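Local coordinates for protein cysteine synthase (Fusobacterium nucleatum subsp. nucleatum strain ATCC 25586, PDB 5XEM) that produces hydrogen sulfide as a pyridoxal 5'-phosphate enzyme, probably also making L-cysteine from O-acetyl-L-serine and sulfide, and here holds L-lanthionine as a Schiff base, at residues 183-188 with 199-204; 155-160 with 192-197; 33-38 with 161-166; 44-49 with 144-149. All blocks are in the same frame, centred on the assembly; numbering follows the deposited sequence.

Contact 1: residues 183-188 with 199-204. With PLP (pyridoxal-5'-phosphate), chain D.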
# COMPACT_ATOMS: atom_id res chain seq x y z
N GLY A 183 -13.23 -18.25 -0.11
CA GLY A 183 -12.34 -18.69 0.95
C GLY A 183 -12.23 -17.74 2.10
O GLY A 183 -12.24 -18.17 3.26
N SER A 184 -12.08 -16.45 1.82
CA SER A 184 -12.00 -15.49 2.93
C SER A 184 -13.31 -15.48 3.72
O SER A 184 -13.29 -15.49 4.97
CB SER A 184 -11.59 -14.08 2.48
OG SER A 184 -12.47 -13.62 1.48
N PHE A 185 -14.45 -15.46 3.02
CA PHE A 185 -15.73 -15.56 3.72
C PHE A 185 -15.80 -16.84 4.57
O PHE A 185 -16.16 -16.80 5.77
CB PHE A 185 -16.92 -15.56 2.75
CG PHE A 185 -18.20 -15.99 3.42
CD1 PHE A 185 -18.82 -15.14 4.32
CD2 PHE A 185 -18.71 -17.25 3.23
CE1 PHE A 185 -19.94 -15.54 5.01
CE2 PHE A 185 -19.85 -17.67 3.92
CZ PHE A 185 -20.46 -16.80 4.81
N SER A 186 -15.52 -17.97 3.92
CA SER A 186 -15.86 -19.26 4.54
C SER A 186 -14.91 -19.60 5.69
O SER A 186 -15.34 -20.08 6.71
CB SER A 186 -15.88 -20.37 3.49
OG SER A 186 -16.79 -20.02 2.43
N GLY A 187 -13.62 -19.29 5.54
CA GLY A 187 -12.67 -19.56 6.60
C GLY A 187 -12.86 -18.65 7.79
O GLY A 187 -12.82 -19.08 8.95
N THR A 188 -13.08 -17.36 7.53
CA THR A 188 -13.27 -16.42 8.62
C THR A 188 -14.59 -16.71 9.34
O THR A 188 -14.61 -16.74 10.58
CB THR A 188 -13.25 -14.98 8.12
OG1 THR A 188 -12.10 -14.78 7.28
CG2 THR A 188 -13.22 -14.00 9.31
N ILE A 199 -23.33 -14.97 16.06
CA ILE A 199 -22.85 -14.05 15.01
C ILE A 199 -23.54 -14.43 13.70
O ILE A 199 -23.73 -15.62 13.41
CB ILE A 199 -21.30 -14.13 14.85
CG1 ILE A 199 -20.78 -12.95 14.02
CG2 ILE A 199 -20.86 -15.45 14.24
CD1 ILE A 199 -19.27 -12.97 13.82
N LYS A 200 -23.94 -13.41 12.94
CA LYS A 200 -24.44 -13.56 11.58
C LYS A 200 -23.27 -13.32 10.59
O LYS A 200 -22.51 -12.35 10.75
CB LYS A 200 -25.59 -12.58 11.30
CG LYS A 200 -26.80 -12.70 12.25
CD LYS A 200 -27.50 -14.04 12.11
CE LYS A 200 -28.73 -14.15 13.04
NZ LYS A 200 -28.34 -14.61 14.42
N THR A 201 -23.14 -14.19 9.58
CA THR A 201 -22.06 -14.10 8.59
C THR A 201 -22.65 -14.13 7.17
O THR A 201 -23.44 -15.06 6.85
CB THR A 201 -21.03 -15.23 8.79
OG1 THR A 201 -21.67 -16.52 8.65
CG2 THR A 201 -20.38 -15.14 10.18
N PHE A 202 -22.29 -13.13 6.35
CA PHE A 202 -22.88 -12.97 5.03
C PHE A 202 -21.81 -12.80 3.94
O PHE A 202 -20.99 -11.88 4.05
CB PHE A 202 -23.78 -11.75 4.97
CG PHE A 202 -24.86 -11.72 6.02
CD1 PHE A 202 -24.63 -11.12 7.25
CD2 PHE A 202 -26.12 -12.25 5.76
CE1 PHE A 202 -25.62 -11.08 8.21
CE2 PHE A 202 -27.12 -12.20 6.73
CZ PHE A 202 -26.88 -11.61 7.94
N PRO A 203 -21.87 -13.63 2.88
CA PRO A 203 -21.12 -13.41 1.66
C PRO A 203 -21.82 -12.38 0.78
O PRO A 203 -23.06 -12.23 0.85
CB PRO A 203 -21.12 -14.79 1.01
CG PRO A 203 -22.47 -15.33 1.34
CD PRO A 203 -22.80 -14.77 2.70
N VAL A 204 -21.03 -11.67 -0.05
CA VAL A 204 -21.56 -10.76 -1.03
C VAL A 204 -21.11 -11.25 -2.41
O VAL A 204 -19.98 -11.71 -2.57
CB VAL A 204 -21.06 -9.30 -0.83
CG1 VAL A 204 -21.81 -8.37 -1.79
CG2 VAL A 204 -21.17 -8.85 0.64
N1 PLP D . -11.91 -8.87 -3.72
C2 PLP D . -10.78 -8.91 -4.44
C2A PLP D . -10.09 -7.60 -4.84
C3 PLP D . -10.21 -10.13 -4.82
O3 PLP D . -9.05 -10.14 -5.53
C4 PLP D . -10.82 -11.33 -4.46
C4A PLP D . -10.23 -12.67 -4.85
C5 PLP D . -12.00 -11.25 -3.70
C6 PLP D . -12.51 -10.01 -3.34
C5A PLP D . -12.75 -12.48 -3.24
O4P PLP D . -11.99 -13.17 -2.18
P PLP D . -12.08 -14.77 -1.93
O1P PLP D . -11.44 -15.09 -0.69
O2P PLP D . -11.47 -15.34 -3.11
O3P PLP D . -13.54 -15.05 -1.97

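Contact 2: residues 155-160 with 192-197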
# COMPACT_ATOMS: atom_id res chain seq x y z
N ALA A 155 -6.23 -20.38 6.18
CA ALA A 155 -5.41 -19.22 6.49
C ALA A 155 -6.24 -18.17 7.23
O ALA A 155 -5.81 -17.64 8.26
CB ALA A 155 -4.80 -18.63 5.20
N HIS A 156 -7.47 -17.96 6.76
CA HIS A 156 -8.39 -16.96 7.34
C HIS A 156 -9.01 -17.46 8.63
O HIS A 156 -9.25 -16.69 9.56
CB HIS A 156 -9.49 -16.63 6.34
CG HIS A 156 -8.96 -15.97 5.07
ND1 HIS A 156 -8.45 -14.72 5.07
CD2 HIS A 156 -8.88 -16.43 3.77
CE1 HIS A 156 -8.05 -14.40 3.80
NE2 HIS A 156 -8.34 -15.45 3.00
N TYR A 157 -9.28 -18.76 8.68
CA TYR A 157 -9.74 -19.40 9.93
C TYR A 157 -8.73 -19.18 11.06
O TYR A 157 -9.12 -18.87 12.19
CB TYR A 157 -9.96 -20.87 9.66
CG TYR A 157 -10.36 -21.72 10.84
CD1 TYR A 157 -11.70 -21.92 11.14
CD2 TYR A 157 -9.40 -22.41 11.59
CE1 TYR A 157 -12.09 -22.73 12.20
CE2 TYR A 157 -9.76 -23.23 12.65
CZ TYR A 157 -11.11 -23.39 12.94
OH TYR A 157 -11.50 -24.20 13.99
N GLU A 158 -7.45 -19.30 10.72
CA GLU A 158 -6.32 -19.20 11.67
C GLU A 158 -5.86 -17.82 12.05
O GLU A 158 -5.38 -17.62 13.16
CB GLU A 158 -5.13 -20.00 11.16
CG GLU A 158 -5.44 -21.50 11.17
CD GLU A 158 -4.35 -22.35 10.58
OE1 GLU A 158 -3.32 -21.80 10.12
OE2 GLU A 158 -4.54 -23.58 10.54
N THR A 159 -5.97 -16.86 11.13
CA THR A 159 -5.35 -15.56 11.36
C THR A 159 -6.39 -14.48 11.27
O THR A 159 -6.70 -13.87 12.29
CB THR A 159 -4.15 -15.33 10.43
OG1 THR A 159 -4.58 -15.35 9.06
CG2 THR A 159 -3.11 -16.48 10.68
N THR A 160 -7.02 -14.31 10.10
CA THR A 160 -7.99 -13.21 9.88
C THR A 160 -9.07 -13.14 10.96
O THR A 160 -9.32 -12.08 11.59
CB THR A 160 -8.65 -13.36 8.49
OG1 THR A 160 -7.65 -13.56 7.50
CG2 THR A 160 -9.44 -12.10 8.12
N LEU A 192 -15.37 -17.62 13.37
CA LEU A 192 -16.17 -16.70 14.14
C LEU A 192 -17.42 -17.39 14.74
O LEU A 192 -17.76 -17.15 15.90
CB LEU A 192 -16.61 -15.52 13.27
CG LEU A 192 -15.51 -14.53 12.81
CD1 LEU A 192 -16.13 -13.42 11.95
CD2 LEU A 192 -14.73 -13.98 13.99
N LYS A 193 -18.07 -18.25 13.96
CA LYS A 193 -19.26 -18.96 14.40
C LYS A 193 -18.92 -20.05 15.42
O LYS A 193 -19.77 -20.39 16.26
CB LYS A 193 -20.02 -19.55 13.21
CG LYS A 193 -20.95 -18.53 12.60
CD LYS A 193 -21.80 -19.06 11.45
CE LYS A 193 -22.93 -18.07 11.19
NZ LYS A 193 -23.76 -18.28 9.97
N GLU A 194 -17.70 -20.58 15.39
CA GLU A 194 -17.26 -21.50 16.45
C GLU A 194 -17.13 -20.79 17.80
O GLU A 194 -17.52 -21.35 18.82
CB GLU A 194 -15.96 -22.19 16.09
CG GLU A 194 -16.17 -23.31 15.10
CD GLU A 194 -14.88 -23.86 14.54
OE1 GLU A 194 -13.78 -23.43 14.94
OE2 GLU A 194 -14.97 -24.77 13.70
N LYS A 195 -16.61 -19.56 17.79
CA LYS A 195 -16.38 -18.80 19.03
C LYS A 195 -17.58 -17.96 19.46
O LYS A 195 -17.75 -17.70 20.64
CB LYS A 195 -15.17 -17.87 18.87
CG LYS A 195 -13.86 -18.55 18.52
CD LYS A 195 -13.41 -19.54 19.59
CE LYS A 195 -11.90 -19.71 19.60
NZ LYS A 195 -11.46 -20.66 20.67
N LEU A 196 -18.40 -17.53 18.49
CA LEU A 196 -19.56 -16.69 18.72
C LEU A 196 -20.76 -17.30 17.99
O LEU A 196 -21.01 -17.00 16.83
CB LEU A 196 -19.31 -15.25 18.22
CG LEU A 196 -18.06 -14.54 18.74
CD1 LEU A 196 -17.83 -13.24 17.98
CD2 LEU A 196 -18.16 -14.29 20.23
N PRO A 197 -21.53 -18.16 18.68
CA PRO A 197 -22.62 -18.87 17.98
C PRO A 197 -23.81 -18.01 17.52
O PRO A 197 -24.58 -18.46 16.67
CB PRO A 197 -23.06 -19.91 19.01
CG PRO A 197 -22.79 -19.25 20.33
CD PRO A 197 -21.49 -18.50 20.12

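Contact 3: residues 33-38 with 161-166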
# COMPACT_ATOMS: atom_id res chain seq x y z
N TYR A 33 -16.90 -1.55 11.26
CA TYR A 33 -15.43 -1.59 11.28
C TYR A 33 -14.96 -2.24 9.98
O TYR A 33 -15.50 -3.27 9.59
CB TYR A 33 -14.94 -2.44 12.44
CG TYR A 33 -15.31 -1.87 13.79
CD1 TYR A 33 -14.48 -0.94 14.42
CD2 TYR A 33 -16.47 -2.27 14.44
CE1 TYR A 33 -14.82 -0.41 15.65
CE2 TYR A 33 -16.81 -1.75 15.68
CZ TYR A 33 -15.99 -0.82 16.27
OH TYR A 33 -16.32 -0.30 17.50
N VAL A 34 -13.96 -1.65 9.33
CA VAL A 34 -13.44 -2.21 8.09
C VAL A 34 -12.07 -2.80 8.41
O VAL A 34 -11.21 -2.14 8.98
CB VAL A 34 -13.35 -1.13 7.00
CG1 VAL A 34 -12.77 -1.68 5.70
CG2 VAL A 34 -14.74 -0.51 6.75
N LYS A 35 -11.88 -4.06 8.04
CA LYS A 35 -10.60 -4.72 8.23
C LYS A 35 -9.81 -4.51 6.93
O LYS A 35 -10.23 -4.98 5.87
CB LYS A 35 -10.77 -6.19 8.55
CG LYS A 35 -9.41 -6.82 8.92
CD LYS A 35 -9.52 -8.08 9.74
CE LYS A 35 -8.19 -8.73 10.03
NZ LYS A 35 -7.31 -7.94 10.95
N LEU A 36 -8.73 -3.76 7.03
CA LEU A 36 -8.02 -3.25 5.83
C LEU A 36 -6.95 -4.21 5.37
O LEU A 36 -5.80 -4.10 5.75
CB LEU A 36 -7.43 -1.88 6.11
CG LEU A 36 -8.43 -0.75 6.44
CD1 LEU A 36 -7.66 0.53 6.87
CD2 LEU A 36 -9.35 -0.49 5.25
N GLU A 37 -7.34 -5.19 4.54
CA GLU A 37 -6.38 -6.18 4.06
C GLU A 37 -5.45 -5.59 2.99
O GLU A 37 -4.45 -6.19 2.61
CB GLU A 37 -7.09 -7.42 3.55
CG GLU A 37 -7.84 -8.13 4.67
CD GLU A 37 -6.89 -8.84 5.60
OE1 GLU A 37 -6.09 -9.66 5.11
OE2 GLU A 37 -6.94 -8.57 6.82
N GLY A 38 -5.76 -4.39 2.53
CA GLY A 38 -4.83 -3.64 1.72
C GLY A 38 -3.56 -3.24 2.44
O GLY A 38 -2.61 -2.84 1.80
N ALA A 161 -9.73 -14.27 11.17
CA ALA A 161 -10.80 -14.36 12.19
C ALA A 161 -10.31 -14.09 13.62
O ALA A 161 -11.00 -13.41 14.38
CB ALA A 161 -11.49 -15.72 12.14
N GLU A 162 -9.14 -14.61 13.95
CA GLU A 162 -8.56 -14.39 15.29
C GLU A 162 -8.24 -12.93 15.54
O GLU A 162 -8.42 -12.44 16.66
CB GLU A 162 -7.34 -15.27 15.53
CG GLU A 162 -7.64 -16.77 15.60
CD GLU A 162 -8.44 -17.21 16.84
OE1 GLU A 162 -8.69 -16.39 17.75
OE2 GLU A 162 -8.85 -18.39 16.89
N GLU A 163 -7.78 -12.22 14.50
CA GLU A 163 -7.47 -10.82 14.63
C GLU A 163 -8.72 -10.00 14.85
O GLU A 163 -8.70 -9.05 15.62
CB GLU A 163 -6.69 -10.33 13.40
CG GLU A 163 -5.36 -11.05 13.20
CD GLU A 163 -4.76 -10.77 11.84
OE1 GLU A 163 -5.24 -9.83 11.18
OE2 GLU A 163 -3.83 -11.50 11.42
N ILE A 164 -9.80 -10.37 14.17
CA ILE A 164 -11.09 -9.71 14.34
C ILE A 164 -11.60 -9.92 15.78
O ILE A 164 -12.00 -8.96 16.45
CB ILE A 164 -12.12 -10.26 13.33
CG1 ILE A 164 -11.77 -9.79 11.91
CG2 ILE A 164 -13.53 -9.83 13.70
CD1 ILE A 164 -12.58 -10.55 10.84
N LEU A 165 -11.53 -11.17 16.25
CA LEU A 165 -11.96 -11.50 17.62
C LEU A 165 -11.14 -10.73 18.64
O LEU A 165 -11.69 -10.13 19.59
CB LEU A 165 -11.88 -13.02 17.86
CG LEU A 165 -12.89 -13.86 17.08
CD1 LEU A 165 -12.57 -15.34 17.21
CD2 LEU A 165 -14.31 -13.56 17.55
N LYS A 166 -9.83 -10.68 18.42
CA LYS A 166 -8.92 -10.05 19.38
C LYS A 166 -9.16 -8.57 19.41
O LYS A 166 -9.26 -7.98 20.49
CB LYS A 166 -7.44 -10.33 19.04
CG LYS A 166 -6.43 -9.74 20.04
CD LYS A 166 -4.98 -9.99 19.62
CE LYS A 166 -4.49 -9.02 18.55
NZ LYS A 166 -4.96 -9.32 17.16
O HOH W 1 -8.69 -7.03 13.39

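Contact 4: residues 44-49 with 144-149. With 85F ((2R)-2-azanyl-3-[(2R)-2-azanyl-3-oxidanyl-3-oxidanylidene-propyl]sulfanyl-propanoic acid), chain C; PLP (pyridoxal-5'-phosphate), chain D; ACT (acetate ion), chain F.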
# COMPACT_ATOMS: atom_id res chain seq x y z
N SER A 44 -3.25 -6.99 -0.67
CA SER A 44 -4.53 -7.71 -0.55
C SER A 44 -4.45 -8.83 0.48
O SER A 44 -3.35 -9.26 0.91
CB SER A 44 -4.97 -8.31 -1.89
OG SER A 44 -4.44 -9.63 -2.06
N THR A 45 -5.64 -9.31 0.85
CA THR A 45 -5.79 -10.43 1.76
C THR A 45 -5.15 -11.69 1.21
O THR A 45 -4.85 -12.62 1.98
CB THR A 45 -7.29 -10.70 2.08
OG1 THR A 45 -7.41 -11.31 3.36
CG2 THR A 45 -7.97 -11.58 1.01
N LYS A 46 -4.92 -11.74 -0.10
CA LYS A 46 -4.42 -12.96 -0.76
C LYS A 46 -2.99 -13.28 -0.38
O LYS A 46 -2.58 -14.45 -0.45
CB LYS A 46 -4.60 -12.92 -2.28
CG LYS A 46 -6.05 -12.79 -2.73
CD LYS A 46 -6.93 -13.89 -2.14
CE LYS A 46 -8.11 -14.22 -3.05
NZ LYS A 46 -8.71 -15.57 -2.86
N ASP A 47 -2.26 -12.29 0.15
CA ASP A 47 -0.96 -12.56 0.73
C ASP A 47 -1.09 -13.71 1.77
O ASP A 47 -0.18 -14.57 1.89
CB ASP A 47 -0.45 -11.34 1.50
CG ASP A 47 0.09 -10.22 0.64
OD1 ASP A 47 -0.08 -10.27 -0.60
OD2 ASP A 47 0.69 -9.28 1.24
N ARG A 48 -2.16 -13.70 2.56
CA ARG A 48 -2.35 -14.72 3.61
C ARG A 48 -2.45 -16.13 3.02
O ARG A 48 -1.84 -17.09 3.55
CB ARG A 48 -3.60 -14.48 4.45
CG ARG A 48 -3.60 -13.21 5.26
CD ARG A 48 -4.96 -12.99 5.89
NE ARG A 48 -5.11 -11.72 6.57
CZ ARG A 48 -4.88 -11.48 7.86
NH1 ARG A 48 -4.38 -12.43 8.67
NH2 ARG A 48 -5.09 -10.28 8.34
N ILE A 49 -3.22 -16.27 1.94
CA ILE A 49 -3.41 -17.59 1.30
C ILE A 49 -2.22 -18.00 0.46
O ILE A 49 -1.87 -19.20 0.43
CB ILE A 49 -4.77 -17.74 0.54
CG1 ILE A 49 -4.80 -17.10 -0.86
CG2 ILE A 49 -5.92 -17.28 1.44
CD1 ILE A 49 -5.99 -17.61 -1.71
N PRO A 144 -1.03 -24.10 -6.68
CA PRO A 144 -1.65 -23.86 -5.37
C PRO A 144 -3.16 -24.14 -5.40
O PRO A 144 -3.73 -24.73 -4.47
CB PRO A 144 -1.36 -22.38 -5.10
CG PRO A 144 -0.12 -22.12 -5.86
CD PRO A 144 -0.14 -22.99 -7.07
N ASN A 145 -3.79 -23.75 -6.51
CA ASN A 145 -5.25 -23.82 -6.69
C ASN A 145 -6.08 -23.24 -5.56
O ASN A 145 -6.72 -23.94 -4.78
CB ASN A 145 -5.71 -25.21 -7.05
CG ASN A 145 -7.06 -25.18 -7.80
OD1 ASN A 145 -7.87 -24.28 -7.58
ND2 ASN A 145 -7.26 -26.11 -8.75
N GLN A 146 -6.14 -21.91 -5.51
CA GLN A 146 -6.99 -21.24 -4.54
C GLN A 146 -8.46 -21.70 -4.55
O GLN A 146 -9.16 -21.55 -3.55
CB GLN A 146 -6.95 -19.73 -4.76
CG GLN A 146 -7.42 -19.28 -6.13
CD GLN A 146 -7.28 -17.79 -6.30
OE1 GLN A 146 -7.46 -17.02 -5.36
NE2 GLN A 146 -6.94 -17.38 -7.51
N PHE A 147 -8.93 -22.23 -5.68
CA PHE A 147 -10.32 -22.67 -5.78
C PHE A 147 -10.65 -23.94 -5.00
O PHE A 147 -11.79 -24.13 -4.58
CB PHE A 147 -10.70 -22.83 -7.25
CG PHE A 147 -10.47 -21.58 -8.03
CD1 PHE A 147 -11.39 -20.56 -7.96
CD2 PHE A 147 -9.30 -21.40 -8.78
CE1 PHE A 147 -11.16 -19.37 -8.63
CE2 PHE A 147 -9.07 -20.20 -9.44
CZ PHE A 147 -10.01 -19.20 -9.37
N THR A 148 -9.64 -24.79 -4.80
CA THR A 148 -9.83 -26.11 -4.18
C THR A 148 -8.97 -26.34 -2.93
O THR A 148 -9.24 -27.26 -2.15
CB THR A 148 -9.50 -27.19 -5.21
OG1 THR A 148 -8.09 -27.16 -5.51
CG2 THR A 148 -10.28 -26.93 -6.50
N ASN A 149 -7.95 -25.51 -2.73
CA ASN A 149 -6.97 -25.74 -1.66
C ASN A 149 -7.53 -25.30 -0.32
O ASN A 149 -7.78 -24.11 -0.10
CB ASN A 149 -5.68 -24.99 -2.00
CG ASN A 149 -4.48 -25.41 -1.15
OD1 ASN A 149 -4.61 -25.75 0.02
ND2 ASN A 149 -3.29 -25.36 -1.75
N 85F C . -9.67 -12.71 -6.05
CA 85F C . -9.12 -13.97 -6.59
CB 85F C . -10.05 -14.54 -7.68
SG 85F C . -11.59 -15.18 -7.06
CD 85F C . -12.45 -15.89 -8.48
CE 85F C . -12.79 -14.88 -9.61
NZ2 85F C . -13.45 -13.68 -9.09
CZ1 85F C . -13.75 -15.60 -10.60
OH1 85F C . -14.28 -14.86 -11.48
OH2 85F C . -13.99 -16.83 -10.49
C 85F C . -7.73 -13.76 -7.16
OXT 85F C . -7.08 -12.80 -6.71
O 85F C . -7.32 -14.60 -8.00
N1 PLP D . -11.91 -8.87 -3.72
C2 PLP D . -10.78 -8.91 -4.44
C2A PLP D . -10.09 -7.60 -4.84
C3 PLP D . -10.21 -10.13 -4.82
O3 PLP D . -9.05 -10.14 -5.53
C4 PLP D . -10.82 -11.33 -4.46
C4A PLP D . -10.23 -12.67 -4.85
C5 PLP D . -12.00 -11.25 -3.70
C6 PLP D . -12.51 -10.01 -3.34
C5A PLP D . -12.75 -12.48 -3.24
O4P PLP D . -11.99 -13.17 -2.18
P PLP D . -12.08 -14.77 -1.93
O1P PLP D . -11.44 -15.09 -0.69
O2P PLP D . -11.47 -15.34 -3.11
O3P PLP D . -13.54 -15.05 -1.97
C ACT F . -4.89 -27.87 -11.07
O ACT F . -5.17 -27.95 -9.88
OXT ACT F . -3.87 -28.40 -11.53
CH3 ACT F . -5.83 -27.11 -11.97

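Contact 1: residues 183-188 with 199-204
Phe185 lays one face of its ring over Pro203, whose CB sits 3.9 Å from the ring centroid and only 8° off the ring normal, a clear CH-pi contact. The proline ring spans the aromatic obliquely: CB lies over the middle, while Pro203 CD reaches Phe185 CZ at 3.7 Å. Phe185 CE1 runs on along the strand backbone, coming within 3.5 Å of Pro203 N, and the ring meets Thr201 with its edge, Thr201 C lying near the ring plane. Phe185 gets there because CG stands opposite the backbone N (chi1 166°), which carries the ring off the helix and onto the strand. Helix 183-195 and strand 200-206 belong to one beta-alpha-beta unit that starts at strand 174-178; the short segments here run antiparallel, their axes 8.8 Å apart, as expected for the helix of a beta-alpha-beta crossover. While Phe185 fixes the first turn to the strand, Ser184 on that same turn serves the cofactor. Ser184 N gives PLP O1P a 2.9 Å bond, N-H...O 159°, and Ser184 OG grips the same oxygen at 2.8 Å; Gly180, Thr181 and Gly182 of the preceding loop bond PLP as well. A phosphate at a helix N terminus probably also gains from the helix dipole. One turn further on, Thr188 OG1 bonds back to Ser184 O at 2.7 Å. On the strand, the hydroxyl of Thr201 passes beside the Phe185 ring and takes its hydrogen bond from Lys193, two turns along the helix.

Contact 2: residues 155-160 with 192-197
The Tyr157 ring meets Glu194 at its edge, with the carboxylate carbon lying near the ring plane and the carboxylate itself turned 86° to it, almost perpendicular. Lys191 makes a cation-pi contact with the tyrosine ring and also bonds Tyr157 O. The other flat group of helix 151-167, the His156 imidazole, has Thr160 CB at its edge; His156 ND1 and Thr160 OG1 share a 2.8 Å hydrogen bond in which either may be the donor. Across the contact a single bond does the work: Tyr157 OH donates to Glu194 OE1 at 2.6 Å, on the syn lone pair, the side facing the other oxygen. Tyr157 sends its ring out from the helix with CG trans to the backbone N (chi1 177°), and the glutamate, extended beyond CG, comes across it at about a right angle. The bond links two neighbouring helices that flank the large sheet, at the protein surface. Helix 151-167 widens here into a pi-type turn at 156-160, next to which Ala155 O takes Thr159 N at 3.0 Å and Thr159 OG1 at 2.7 Å from opposite faces of its plane. Glu194 is a calcium ligand in crystals of this protein, although no calcium is bound to this chain at that carboxylate.

Contact 3: residues 33-38 with 161-166
Helix 151-167 packs against strand 31-36 of the mixed sheet through a buried ion pair: Lys35 rises from the strand to meet Glu163 and Ile164 of the helix. Lys35 NZ donates to Glu163 OE1 at 2.8 Å, the closest approach in a salt bridge that uses the anti lone pair, on the side away from the other oxygen. The lysine runs nearly straight until its last torsion, where a bend (chi4 68°) turns the ammonium onto the carboxylate. On the way its aliphatic part rests on the isoleucine, Lys35 CD touching Ile164 CG1 at 3.6 Å. A water takes a second ammonium hydrogen bond, 2.9 Å from Lys35 NZ, and passes on a weak one to Glu163 O, while Thr17 OG1 is a further partner of NZ. Glu163 OE1 and Glu37 OE2 stand 4.8 Å apart, and Arg48, paired with both acids, probably offsets their like charge. Asn16 N reaches Glu163 OE2. The charge cluster is this protein's own detail; the setting, a helix packed on the mixed sheet, is that of the larger alpha/beta domain of a fold type II PLP enzyme.

Contact 4: residues 44-49 with 144-149
This is a polar contact inside the active site, joining the start of helix 46-60 to the loop that follows strand 141-142 and leads into helix 151-167. Its centre is Lys46 NZ, which donates to Gln146 OE1 at 3.1 Å, heading nearly along the C=O axis (163°), and to PLP O2P at 2.8 Å. The two side chains cross at about a right angle. Gln146, extended beyond CG, brings its amide to the lanthionine: NE2 gives that ligand's atom O a 2.8 Å bond, N-H...O 157°. Thr77 OG1 also bonds Gln146 OE1, and Ala72 O takes Gln146 NE2, so partners on both ends fix which way the amide is flipped. Ile49 CD1 packs on Gln146 CB at 3.8 Å. Ser44 OG caps the entry to the helix, accepting from Lys46 N at 2.9 Å. Phe147 contributes from the loop side, its CE1 edge 3.7 Å from CD of the lanthionine while Gln146 CG lies over one ring face, toward the rim. Lys46 is probably the cofactor's attachment lysine, yet here the lanthionine nitrogen is bonded to PLP C4A, and Lys46 CE stands 3.2 Å from that carbon. The geometry is that of an external aldimine: the lanthionine amine probably occupies the place of the lysine, and the Lys46 amine is parked between the phosphate oxygen and Gln146, with Lys46 NZ 3.8 Å from PLP C4A, a placement consistent with the lysine re-forming its link.

How the contacts relate
From the N terminus, residues 33-38 come first and are rejoined only at 161-166, so contact 3 closes a long loop. Contact 4 is nested inside it, pairing 44-49 with 144-149. Contact 2 opens at 155-160, before contact 3 closes, and crosses it; it closes at 192-197, after 183-188 has opened contact 1, and crosses that too. Contact 1 closes last, at 199-204. Helix 151-167 serves contacts 2 and 3, helix 183-195 contacts 1 and 2, while contacts 1 and 4 meet at PLP. Arg48 and Thr45 couple contact 4 to Glu37 of contact 3. Together they bind the mixed sheet, its covering helices and the cofactor cleft.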